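Local atomic coordinates of protein FimX (Pseudomonas aeruginosa PAO1, PDB entry 3HV8), a protein that contains an EAL domain, a fold of the modified TIM-barrel kind, and holds the ligand C2E in a pocket of that domain. Residues 168-176 and 187-198; 224-233 and 243-251. All coordinates share one frame; numbering follows the deposited sequence.

How the interactions relate
Both contacts join neighbouring parallel strands of the same large, curled sheet of the EAL domain, and their centres lie about 13 Å apart. Along the chain they come in series: interaction 1 pairs strand 168-174 with 191-194, and interaction 2 pairs 224-227 with 246-247. Strands 191-194 and 224-227 lie side by side, so the two contacts form one run of four strands. I192 N and L224 O, 2.8 Å apart, probably hydrogen-bond across this seam; K193 NZ and Q248 OE1, also 2.8 Å apart, probably do so between 187-198 and 243-251. C2E reaches both: Q173 of interaction 1 lies near a phosphate, and loops of interaction 2 hold a guanine between F229 and Y250.

Interaction 1: residues 168-176 and 187-198; sequences QAAISQFGC and LTVQFIKIDGSF. With C2E (9,9'-[(2R,3R,3aS,5S,7aR,9R,10R,10aS,12S,14aR)-3,5,10,12-tetrahydroxy-5,12-dioxidooctahydro-2H,7H-difuro[3,2-d:3',2'-j][1,3,7,9,2,8]tetraoxadiphosphacyclododecine-2,9-diyl]bis(2-amino-1,9-dihydro-6H-purin-6-one)), chain B.
Q168 and A169 meet Q190 and F191 where two neighbouring parallel strands, 168-174 and 191-194, begin in the TIM-barrel-like sheet of the EAL domain. Along Q168, CB lies 3.1 Å from Q190 OE1 and CG touches the same oxygen. CD and NE2 move on to F191 CE2, and Q168 OE1 sits in the plane of the F191 ring at its edge, 3.7 Å from F191 CE2, the amide turned 82° from the ring; K106 hydrogen-bonds to this OE1. The bend of Q190 at chi2 (84°) folds its amide back, and Q190 OE1 accepts from A169 N at 2.9 Å in the carbonyl plane, while Q190 N bonds to A169 O. K193 N reaches I171 O at 2.8 Å, almost straight. A beta bulge shifts the register by one, and K193 O receives F174 N at 3.0 Å. Here a water links Q173 N to I194 O, and Q173 NE2 lies 3.5 Å from O2P of C2E. I192 CG2 presses over one face of the F174 ring as a CH-pi contact, 3.3 Å from F174 CG. D195 OD2 closes an Asx turn, taking S197 N from above the carboxylate plane and S197 OG on its anti lone pair.

Interaction 2: residues 224-233 and 243-251; sequences LSIVPFVESA and GATYIQGYY. With C2E (9,9'-[(2R,3R,3aS,5S,7aR,9R,10R,10aS,12S,14aR)-3,5,10,12-tetrahydroxy-5,12-dioxidooctahydro-2H,7H-difuro[3,2-d:3',2'-j][1,3,7,9,2,8]tetraoxadiphosphacyclododecine-2,9-diyl]bis(2-amino-1,9-dihydro-6H-purin-6-one)), chain B.
A244 CB packs against V227 CG2 at 3.9 Å. Next, T245 N donates to S225 OG at 3.0 Å, an oxygen also hydrogen-bonded to H219, and T245 OG1 reaches S225 O at 2.8 Å on a lone pair in the carbonyl plane. Y246 N shares that S225 O, which also lies in plane at the edge of the Y246 ring, while Y246 CB touches I226 CG1. Y246 O receives V227 N. The two parallel strands, 224-227 and 246-247, are the ends of a beta-alpha-beta unit that crosses over through helix 233-242. I247 CB meets V230 CG2 on the side covered by that helix. Q248 O takes V230 N at 3.0 Å. The extended Q248 side chain brings OE1 to a water that also binds F229 N, and NE2 to E52. G249 CA makes a CA-H...O contact with V230 O at 3.3 Å. Y250 N donates to O6 of C2E at 2.9 Å, and the Y250 ring lies over one face of the same guanine base; F229 covers the opposite face and E231 OE1 accepts from N1 of C2E at 2.7 Å. With CG of Y251 anti to N (chi1 -163°), the ring faces the S232-A233 peptide, and Y251 OH lies 3.4 Å from A233 CB.

Interaction 1: residues 168-176 and 187-198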
loop_
_atom_site.group_PDB
_atom_site.type_symbol
_atom_site.label_atom_id
_atom_site.label_comp_id
_atom_site.label_asym_id
_atom_site.label_seq_id
_atom_site.Cartn_x
_atom_site.Cartn_y
_atom_site.Cartn_z
ATOM N N GLN A 168 -2.043 -1.473 -11.187
ATOM C CA GLN A 168 -1.712 -0.093 -10.890
ATOM C C GLN A 168 -0.637 -0.025 -9.818
ATOM O O GLN A 168 -0.233 -1.054 -9.263
ATOM C CB GLN A 168 -2.966 0.629 -10.406
ATOM C CG GLN A 168 -3.970 0.894 -11.532
ATOM C CD GLN A 168 -5.269 1.468 -11.007
ATOM O OE1 GLN A 168 -5.872 0.916 -10.104
ATOM N NE2 GLN A 168 -5.713 2.571 -11.593
ATOM N N ALA A 169 -0.148 1.178 -9.546
ATOM C CA ALA A 169 0.868 1.376 -8.524
ATOM C C ALA A 169 0.673 2.670 -7.748
ATOM O O ALA A 169 0.012 3.618 -8.217
ATOM C CB ALA A 169 2.283 1.302 -9.126
ATOM N N ALA A 170 1.246 2.689 -6.551
ATOM C CA ALA A 170 1.141 3.821 -5.644
ATOM C C ALA A 170 2.460 4.031 -4.944
ATOM O O ALA A 170 3.203 3.063 -4.698
ATOM C CB ALA A 170 0.071 3.560 -4.595
ATOM N N ILE A 171 2.769 5.276 -4.607
ATOM C CA ILE A 171 3.865 5.554 -3.692
ATOM C C ILE A 171 3.267 5.946 -2.355
ATOM O O ILE A 171 2.409 6.830 -2.316
ATOM C CB ILE A 171 4.754 6.712 -4.189
ATOM C CG1 ILE A 171 5.245 6.433 -5.613
ATOM C CG2 ILE A 171 5.907 6.965 -3.198
ATOM C CD1 ILE A 171 5.980 5.128 -5.750
ATOM N N SER A 172 3.721 5.320 -1.273
ATOM C CA SER A 172 3.242 5.647 0.060
ATOM C C SER A 172 4.305 6.397 0.851
ATOM O O SER A 172 5.459 6.512 0.417
ATOM C CB SER A 172 2.837 4.387 0.806
ATOM O OG SER A 172 3.939 3.514 0.967
ATOM N N GLN A 173 3.913 6.913 2.006
ATOM C CA GLN A 173 4.781 7.744 2.836
ATOM C C GLN A 173 5.356 8.919 2.055
ATOM O O GLN A 173 6.459 9.364 2.297
ATOM C CB GLN A 173 5.868 6.896 3.510
ATOM C CG GLN A 173 5.273 5.878 4.495
ATOM C CD GLN A 173 6.262 4.813 4.958
ATOM O OE1 GLN A 173 7.448 4.865 4.644
ATOM N NE2 GLN A 173 5.765 3.834 5.701
ATOM N N PHE A 174 4.564 9.454 1.135
ATOM C CA PHE A 174 5.036 10.496 0.230
ATOM C C PHE A 174 5.165 11.847 0.922
ATOM O O PHE A 174 4.338 12.211 1.784
ATOM C CB PHE A 174 4.058 10.634 -0.943
ATOM C CG PHE A 174 4.473 11.642 -1.983
ATOM C CD1 PHE A 174 5.242 11.257 -3.070
ATOM C CD2 PHE A 174 4.048 12.974 -1.886
ATOM C CE1 PHE A 174 5.612 12.177 -4.038
ATOM C CE2 PHE A 174 4.427 13.906 -2.848
ATOM C CZ PHE A 174 5.205 13.505 -3.924
ATOM N N GLY A 175 6.209 12.575 0.532
ATOM C CA GLY A 175 6.331 13.989 0.851
ATOM C C GLY A 175 7.442 14.349 1.814
ATOM O O GLY A 175 7.598 15.518 2.173
ATOM N N CYS A 176 8.250 13.362 2.195
ATOM C CA CYS A 176 9.261 13.554 3.236
ATOM C C CYS A 176 10.662 13.769 2.682
ATOM O O CYS A 176 11.511 14.343 3.362
ATOM C CB CYS A 176 9.298 12.343 4.165
ATOM S SG CYS A 176 7.770 12.040 5.052
ATOM N N LEU A 187 8.383 7.261 -12.678
ATOM C CA LEU A 187 7.602 6.096 -12.290
ATOM C C LEU A 187 6.219 6.124 -12.913
ATOM O O LEU A 187 5.729 7.186 -13.298
ATOM C CB LEU A 187 7.486 6.033 -10.769
ATOM C CG LEU A 187 8.834 6.095 -10.045
ATOM C CD1 LEU A 187 8.664 6.165 -8.534
ATOM C CD2 LEU A 187 9.735 4.916 -10.440
ATOM N N THR A 188 5.591 4.959 -13.007
ATOM C CA THR A 188 4.242 4.817 -13.532
ATOM C C THR A 188 3.348 4.538 -12.325
ATOM O O THR A 188 3.255 3.408 -11.841
ATOM C CB THR A 188 4.168 3.673 -14.545
ATOM O OG1 THR A 188 5.178 3.881 -15.551
ATOM C CG2 THR A 188 2.822 3.587 -15.200
ATOM N N VAL A 189 2.746 5.590 -11.790
ATOM C CA VAL A 189 1.919 5.445 -10.601
ATOM C C VAL A 189 0.680 6.312 -10.737
ATOM O O VAL A 189 0.717 7.394 -11.335
ATOM C CB VAL A 189 2.686 5.794 -9.307
ATOM C CG1 VAL A 189 3.874 4.856 -9.097
ATOM C CG2 VAL A 189 3.145 7.237 -9.332
ATOM N N GLN A 190 -0.422 5.827 -10.191
ATOM C CA GLN A 190 -1.685 6.539 -10.290
ATOM C C GLN A 190 -2.098 7.133 -8.949
ATOM O O GLN A 190 -2.831 8.127 -8.918
ATOM C CB GLN A 190 -2.782 5.613 -10.804
ATOM C CG GLN A 190 -2.542 5.082 -12.226
ATOM C CD GLN A 190 -1.649 3.870 -12.242
ATOM O OE1 GLN A 190 -1.453 3.216 -11.219
ATOM N NE2 GLN A 190 -1.083 3.568 -13.403
ATOM N N PHE A 191 -1.648 6.533 -7.851
ATOM C CA PHE A 191 -2.055 6.982 -6.518
ATOM C C PHE A 191 -0.833 7.429 -5.741
ATOM O O PHE A 191 0.238 6.800 -5.833
ATOM C CB PHE A 191 -2.711 5.850 -5.701
ATOM C CG PHE A 191 -3.955 5.241 -6.327
ATOM C CD1 PHE A 191 -5.229 5.649 -5.938
ATOM C CD2 PHE A 191 -3.848 4.187 -7.226
ATOM C CE1 PHE A 191 -6.368 5.050 -6.496
ATOM C CE2 PHE A 191 -4.970 3.588 -7.774
ATOM C CZ PHE A 191 -6.235 4.010 -7.408
ATOM N N ILE A 192 -0.993 8.459 -4.916
ATOM C CA ILE A 192 0.079 8.894 -4.029
ATOM C C ILE A 192 -0.487 9.031 -2.628
ATOM O O ILE A 192 -1.442 9.811 -2.398
ATOM C CB ILE A 192 0.685 10.244 -4.471
ATOM C CG1 ILE A 192 1.309 10.155 -5.874
ATOM C CG2 ILE A 192 1.707 10.717 -3.455
ATOM C CD1 ILE A 192 2.570 9.250 -5.942
ATOM N N LYS A 193 0.079 8.268 -1.696
ATOM C CA LYS A 193 -0.420 8.222 -0.336
ATOM C C LYS A 193 0.576 8.997 0.488
ATOM O O LYS A 193 1.745 8.617 0.599
ATOM C CB LYS A 193 -0.536 6.778 0.134
ATOM C CG LYS A 193 -1.163 6.605 1.508
ATOM C CD LYS A 193 -1.365 5.123 1.788
ATOM C CE LYS A 193 -2.243 4.945 2.992
ATOM N NZ LYS A 193 -2.346 3.497 3.336
ATOM N N ILE A 194 0.133 10.120 1.043
ATOM C CA ILE A 194 1.063 10.988 1.743
ATOM C C ILE A 194 1.371 10.479 3.149
ATOM O O ILE A 194 0.591 9.735 3.746
ATOM C CB ILE A 194 0.584 12.463 1.771
ATOM C CG1 ILE A 194 -0.599 12.647 2.724
ATOM C CG2 ILE A 194 0.262 12.957 0.348
ATOM C CD1 ILE A 194 -0.921 14.121 2.983
ATOM N N ASP A 195 2.530 10.876 3.665
ATOM C CA ASP A 195 2.977 10.441 4.978
ATOM C C ASP A 195 2.024 10.932 6.078
ATOM O O ASP A 195 1.527 12.064 6.015
ATOM C CB ASP A 195 4.378 10.975 5.243
ATOM C CG ASP A 195 5.014 10.322 6.442
ATOM O OD1 ASP A 195 5.430 9.157 6.320
ATOM O OD2 ASP A 195 5.077 10.969 7.508
ATOM N N GLY A 196 1.796 10.092 7.083
ATOM C CA GLY A 196 0.905 10.425 8.183
ATOM C C GLY A 196 1.334 11.641 8.984
ATOM O O GLY A 196 0.515 12.266 9.666
ATOM N N SER A 197 2.609 11.995 8.899
ATOM C CA SER A 197 3.109 13.180 9.598
ATOM C C SER A 197 2.375 14.455 9.180
ATOM O O SER A 197 2.270 15.404 9.963
ATOM C CB SER A 197 4.614 13.350 9.381
ATOM O OG SER A 197 4.922 13.580 8.016
ATOM N N PHE A 198 1.849 14.475 7.959
ATOM C CA PHE A 198 1.225 15.686 7.433
ATOM C C PHE A 198 -0.141 15.993 8.028
ATOM O O PHE A 198 -0.651 17.106 7.852
ATOM C CB PHE A 198 1.127 15.648 5.907
ATOM C CG PHE A 198 2.444 15.827 5.216
ATOM C CD1 PHE A 198 2.952 17.096 4.989
ATOM C CD2 PHE A 198 3.174 14.730 4.790
ATOM C CE1 PHE A 198 4.172 17.270 4.353
ATOM C CE2 PHE A 198 4.395 14.897 4.156
ATOM C CZ PHE A 198 4.892 16.167 3.937
HETATM P P1 C2E B . 2.544 1.679 6.520
HETATM O O2P C2E B . 2.455 2.716 5.308
HETATM O O1P C2E B . 3.048 2.439 7.682
HETATM O "O5'" C2E B . 1.137 1.117 7.015
HETATM C "C5'" C2E B . 0.361 1.952 7.897
HETATM C "C4'" C2E B . 0.532 1.604 9.391
HETATM O "O4'" C2E B . -0.348 2.455 10.166
HETATM C "C3'" C2E B . -0.019 0.194 9.551
HETATM O "O3'" C2E B . 0.761 -0.511 10.528
HETATM C "C2'" C2E B . -1.489 0.404 9.988
HETATM O "O2'" C2E B . -1.998 -0.643 10.791
HETATM C "C1'" C2E B . -1.363 1.692 10.802
HETATM N N9 C2E B . -2.575 2.494 10.870
HETATM C C8 C2E B . -3.676 2.414 10.050
HETATM N N7 C2E B . -4.487 3.415 10.305
HETATM C C5 C2E B . -3.951 4.165 11.312
HETATM C C6 C2E B . -4.375 5.328 11.993
HETATM O O6 C2E B . -5.408 5.935 11.702
HETATM N N1 C2E B . -3.576 5.779 12.970
HETATM C C2 C2E B . -2.413 5.154 13.299
HETATM N N2 C2E B . -1.647 5.679 14.306
HETATM N N3 C2E B . -2.007 4.072 12.675
HETATM C C4 C2E B . -2.746 3.570 11.685
HETATM P P11 C2E B . 1.195 -2.018 10.165
HETATM O O21 C2E B . 1.966 -2.602 11.406
HETATM O O11 C2E B . 0.035 -2.810 9.708
HETATM O O5A C2E B . 2.162 -1.859 8.918
HETATM C C5A C2E B . 3.387 -1.130 9.078
HETATM C C4A C2E B . 4.244 -1.237 7.819
HETATM O O4A C2E B . 4.568 -2.615 7.583
HETATM C C3A C2E B . 3.555 -0.771 6.535
HETATM O O3A C2E B . 3.702 0.625 6.307
HETATM C C2A C2E B . 4.393 -1.501 5.483
HETATM O O2A C2E B . 5.662 -0.846 5.312
HETATM C C1A C2E B . 4.689 -2.828 6.192
HETATM N N91 C2E B . 3.697 -3.813 5.779
HETATM C C81 C2E B . 2.483 -4.091 6.341
HETATM N N71 C2E B . 1.919 -5.047 5.657
HETATM C C51 C2E B . 2.766 -5.476 4.673
HETATM C C61 C2E B . 2.735 -6.470 3.674
HETATM O O61 C2E B . 1.738 -7.162 3.436
HETATM N N11 C2E B . 3.846 -6.563 2.896
HETATM C C21 C2E B . 4.942 -5.759 3.057
HETATM N N21 C2E B . 6.000 -5.891 2.203
HETATM N N31 C2E B . 4.975 -4.815 3.961
HETATM C C41 C2E B . 3.918 -4.682 4.769
HETATM O O HOH W 1 1.576 6.940 3.619
#

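Interaction 2: residues 224-233 and 243-251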
loop_
_atom_site.group_PDB
_atom_site.type_symbol
_atom_site.label_atom_id
_atom_site.label_comp_id
_atom_site.label_asym_id
_atom_site.label_seq_id
_atom_site.Cartn_x
_atom_site.Cartn_y
_atom_site.Cartn_z
ATOM N N LEU A 224 -3.920 10.736 -7.985
ATOM C CA LEU A 224 -4.947 10.608 -6.951
ATOM C C LEU A 224 -4.325 10.625 -5.566
ATOM O O LEU A 224 -3.484 9.786 -5.250
ATOM C CB LEU A 224 -5.716 9.306 -7.131
ATOM C CG LEU A 224 -6.398 9.152 -8.495
ATOM C CD1 LEU A 224 -6.695 7.702 -8.797
ATOM C CD2 LEU A 224 -7.666 9.979 -8.484
ATOM N N SER A 225 -4.735 11.567 -4.727
ATOM C CA SER A 225 -4.200 11.643 -3.374
ATOM C C SER A 225 -4.935 10.729 -2.397
ATOM O O SER A 225 -6.163 10.619 -2.424
ATOM C CB SER A 225 -4.262 13.086 -2.871
ATOM O OG SER A 225 -5.586 13.607 -2.972
ATOM N N ILE A 226 -4.165 10.057 -1.550
ATOM C CA ILE A 226 -4.730 9.301 -0.434
ATOM C C ILE A 226 -4.103 9.867 0.832
ATOM O O ILE A 226 -2.881 9.957 0.939
ATOM C CB ILE A 226 -4.389 7.797 -0.508
ATOM C CG1 ILE A 226 -4.846 7.198 -1.844
ATOM C CG2 ILE A 226 -5.001 7.087 0.686
ATOM C CD1 ILE A 226 -4.353 5.755 -2.097
ATOM N N VAL A 227 -4.931 10.272 1.790
ATOM C CA VAL A 227 -4.407 10.777 3.051
ATOM C C VAL A 227 -4.794 9.847 4.179
ATOM O O VAL A 227 -5.976 9.650 4.458
ATOM C CB VAL A 227 -4.922 12.191 3.364
ATOM C CG1 VAL A 227 -4.302 12.696 4.646
ATOM C CG2 VAL A 227 -4.559 13.129 2.221
ATOM N N PRO A 228 -3.801 9.242 4.824
ATOM C CA PRO A 228 -4.079 8.277 5.878
ATOM C C PRO A 228 -4.019 8.900 7.276
ATOM O O PRO A 228 -3.863 10.119 7.423
ATOM C CB PRO A 228 -2.921 7.290 5.708
ATOM C CG PRO A 228 -1.770 8.187 5.364
ATOM C CD PRO A 228 -2.362 9.302 4.504
ATOM N N PHE A 229 -4.126 8.038 8.281
ATOM C CA PHE A 229 -4.047 8.432 9.698
ATOM C C PHE A 229 -5.171 9.380 10.123
ATOM O O PHE A 229 -4.998 10.201 11.027
ATOM C CB PHE A 229 -2.668 9.019 10.034
ATOM C CG PHE A 229 -1.589 7.974 10.217
ATOM C CD1 PHE A 229 -0.993 7.782 11.454
ATOM C CD2 PHE A 229 -1.185 7.179 9.159
ATOM C CE1 PHE A 229 -0.006 6.821 11.633
ATOM C CE2 PHE A 229 -0.191 6.207 9.330
ATOM C CZ PHE A 229 0.391 6.034 10.569
ATOM N N VAL A 230 -6.320 9.274 9.467
ATOM C CA VAL A 230 -7.478 10.060 9.889
ATOM C C VAL A 230 -8.025 9.459 11.183
ATOM O O VAL A 230 -8.528 8.339 11.197
ATOM C CB VAL A 230 -8.561 10.108 8.796
ATOM C CG1 VAL A 230 -9.785 10.904 9.297
ATOM C CG2 VAL A 230 -8.009 10.735 7.524
ATOM N N GLU A 231 -7.913 10.209 12.279
ATOM C CA GLU A 231 -8.395 9.719 13.570
ATOM C C GLU A 231 -9.418 10.641 14.217
ATOM O O GLU A 231 -9.821 10.395 15.355
ATOM C CB GLU A 231 -7.232 9.506 14.536
ATOM C CG GLU A 231 -6.164 8.541 13.990
ATOM C CD GLU A 231 -5.203 8.065 15.060
ATOM O OE1 GLU A 231 -4.033 7.785 14.725
ATOM O OE2 GLU A 231 -5.613 7.977 16.236
ATOM N N SER A 232 -9.844 11.680 13.502
ATOM C CA SER A 232 -10.753 12.687 14.068
ATOM C C SER A 232 -11.629 13.327 12.998
ATOM O O SER A 232 -11.251 13.381 11.824
ATOM C CB SER A 232 -9.977 13.787 14.800
ATOM O OG SER A 232 -9.175 14.566 13.930
ATOM N N ALA A 233 -12.787 13.830 13.416
ATOM C CA ALA A 233 -13.695 14.541 12.519
ATOM C C ALA A 233 -13.078 15.814 11.950
ATOM O O ALA A 233 -13.281 16.128 10.771
ATOM C CB ALA A 233 -15.000 14.865 13.244
ATOM N N GLY A 243 -9.396 18.848 -0.531
ATOM C CA GLY A 243 -9.583 18.201 -1.820
ATOM C C GLY A 243 -9.015 16.792 -1.965
ATOM O O GLY A 243 -8.996 16.241 -3.073
ATOM N N ALA A 244 -8.586 16.188 -0.866
ATOM C CA ALA A 244 -8.074 14.808 -0.912
ATOM C C ALA A 244 -9.033 13.899 -1.685
ATOM O O ALA A 244 -10.255 13.946 -1.465
ATOM C CB ALA A 244 -7.901 14.278 0.493
ATOM N N THR A 245 -8.516 13.043 -2.569
ATOM C CA THR A 245 -9.427 12.151 -3.292
ATOM C C THR A 245 -9.862 10.923 -2.482
ATOM O O THR A 245 -10.962 10.404 -2.697
ATOM C CB THR A 245 -8.941 11.737 -4.703
ATOM O OG1 THR A 245 -7.540 11.516 -4.669
ATOM C CG2 THR A 245 -9.225 12.848 -5.707
ATOM N N TYR A 246 -8.997 10.474 -1.566
ATOM C CA TYR A 246 -9.279 9.346 -0.698
ATOM C C TYR A 246 -8.705 9.592 0.681
ATOM O O TYR A 246 -7.704 10.306 0.834
ATOM C CB TYR A 246 -8.624 8.044 -1.204
ATOM C CG TYR A 246 -9.009 7.600 -2.591
ATOM C CD1 TYR A 246 -10.016 6.667 -2.788
ATOM C CD2 TYR A 246 -8.316 8.070 -3.705
ATOM C CE1 TYR A 246 -10.368 6.250 -4.069
ATOM C CE2 TYR A 246 -8.666 7.666 -4.978
ATOM C CZ TYR A 246 -9.676 6.742 -5.149
ATOM O OH TYR A 246 -10.020 6.319 -6.422
ATOM N N ILE A 247 -9.351 8.983 1.674
ATOM C CA ILE A 247 -8.845 8.995 3.037
ATOM C C ILE A 247 -8.878 7.603 3.673
ATOM O O ILE A 247 -9.564 6.688 3.202
ATOM C CB ILE A 247 -9.612 10.021 3.916
ATOM C CG1 ILE A 247 -11.105 9.692 3.926
ATOM C CG2 ILE A 247 -9.316 11.450 3.451
ATOM C CD1 ILE A 247 -11.912 10.581 4.893
ATOM N N GLN A 248 -8.103 7.447 4.741
ATOM C CA GLN A 248 -7.995 6.195 5.455
ATOM C C GLN A 248 -7.624 6.522 6.899
ATOM O O GLN A 248 -6.950 7.529 7.160
ATOM C CB GLN A 248 -6.889 5.340 4.823
ATOM C CG GLN A 248 -6.861 3.906 5.306
ATOM C CD GLN A 248 -5.563 3.221 4.938
ATOM O OE1 GLN A 248 -4.485 3.775 5.129
ATOM N NE2 GLN A 248 -5.664 2.011 4.425
ATOM N N GLY A 249 -8.055 5.672 7.826
ATOM C CA GLY A 249 -7.662 5.847 9.213
ATOM C C GLY A 249 -8.554 5.110 10.177
ATOM O O GLY A 249 -9.613 4.604 9.804
ATOM N N TYR A 250 -8.100 5.026 11.422
ATOM C CA TYR A 250 -8.889 4.408 12.479
ATOM C C TYR A 250 -10.289 5.023 12.602
ATOM O O TYR A 250 -11.241 4.330 12.956
ATOM C CB TYR A 250 -8.156 4.509 13.825
ATOM C CG TYR A 250 -6.901 3.676 13.955
ATOM C CD1 TYR A 250 -5.872 4.069 14.806
ATOM C CD2 TYR A 250 -6.739 2.492 13.240
ATOM C CE1 TYR A 250 -4.715 3.309 14.934
ATOM C CE2 TYR A 250 -5.587 1.730 13.365
ATOM C CZ TYR A 250 -4.582 2.139 14.215
ATOM O OH TYR A 250 -3.435 1.380 14.338
ATOM N N TYR A 251 -10.405 6.318 12.322
ATOM C CA TYR A 251 -11.699 7.014 12.415
ATOM C C TYR A 251 -12.746 6.420 11.467
ATOM O O TYR A 251 -13.933 6.368 11.792
ATOM C CB TYR A 251 -11.547 8.514 12.156
ATOM C CG TYR A 251 -12.730 9.346 12.620
ATOM C CD1 TYR A 251 -13.693 9.789 11.721
ATOM C CD2 TYR A 251 -12.874 9.690 13.960
ATOM C CE1 TYR A 251 -14.777 10.552 12.147
ATOM C CE2 TYR A 251 -13.955 10.455 14.397
ATOM C CZ TYR A 251 -14.898 10.882 13.484
ATOM O OH TYR A 251 -15.968 11.644 13.917
HETATM P P1 C2E B . 2.544 1.679 6.520
HETATM O O2P C2E B . 2.455 2.716 5.308
HETATM O O1P C2E B . 3.048 2.439 7.682
HETATM O "O5'" C2E B . 1.137 1.117 7.015
HETATM C "C5'" C2E B . 0.361 1.952 7.897
HETATM C "C4'" C2E B . 0.532 1.604 9.391
HETATM O "O4'" C2E B . -0.348 2.455 10.166
HETATM C "C3'" C2E B . -0.019 0.194 9.551
HETATM O "O3'" C2E B . 0.761 -0.511 10.528
HETATM C "C2'" C2E B . -1.489 0.404 9.988
HETATM O "O2'" C2E B . -1.998 -0.643 10.791
HETATM C "C1'" C2E B . -1.363 1.692 10.802
HETATM N N9 C2E B . -2.575 2.494 10.870
HETATM C C8 C2E B . -3.676 2.414 10.050
HETATM N N7 C2E B . -4.487 3.415 10.305
HETATM C C5 C2E B . -3.951 4.165 11.312
HETATM C C6 C2E B . -4.375 5.328 11.993
HETATM O O6 C2E B . -5.408 5.935 11.702
HETATM N N1 C2E B . -3.576 5.779 12.970
HETATM C C2 C2E B . -2.413 5.154 13.299
HETATM N N2 C2E B . -1.647 5.679 14.306
HETATM N N3 C2E B . -2.007 4.072 12.675
HETATM C C4 C2E B . -2.746 3.570 11.685
HETATM P P11 C2E B . 1.195 -2.018 10.165
HETATM O O21 C2E B . 1.966 -2.602 11.406
HETATM O O11 C2E B . 0.035 -2.810 9.708
HETATM O O5A C2E B . 2.162 -1.859 8.918
HETATM C C5A C2E B . 3.387 -1.130 9.078
HETATM C C4A C2E B . 4.244 -1.237 7.819
HETATM O O4A C2E B . 4.568 -2.615 7.583
HETATM C C3A C2E B . 3.555 -0.771 6.535
HETATM O O3A C2E B . 3.702 0.625 6.307
HETATM C C2A C2E B . 4.393 -1.501 5.483
HETATM O O2A C2E B . 5.662 -0.846 5.312
HETATM C C1A C2E B . 4.689 -2.828 6.192
HETATM N N91 C2E B . 3.697 -3.813 5.779
HETATM C C81 C2E B . 2.483 -4.091 6.341
HETATM N N71 C2E B . 1.919 -5.047 5.657
HETATM C C51 C2E B . 2.766 -5.476 4.673
HETATM C C61 C2E B . 2.735 -6.470 3.674
HETATM O O61 C2E B . 1.738 -7.162 3.436
HETATM N N11 C2E B . 3.846 -6.563 2.896
HETATM C C21 C2E B . 4.942 -5.759 3.057
HETATM N N21 C2E B . 6.000 -5.891 2.203
HETATM N N31 C2E B . 4.975 -4.815 3.961
HETATM C C41 C2E B . 3.918 -4.682 4.769
HETATM O O HOH W 2 -4.384 5.131 7.696
#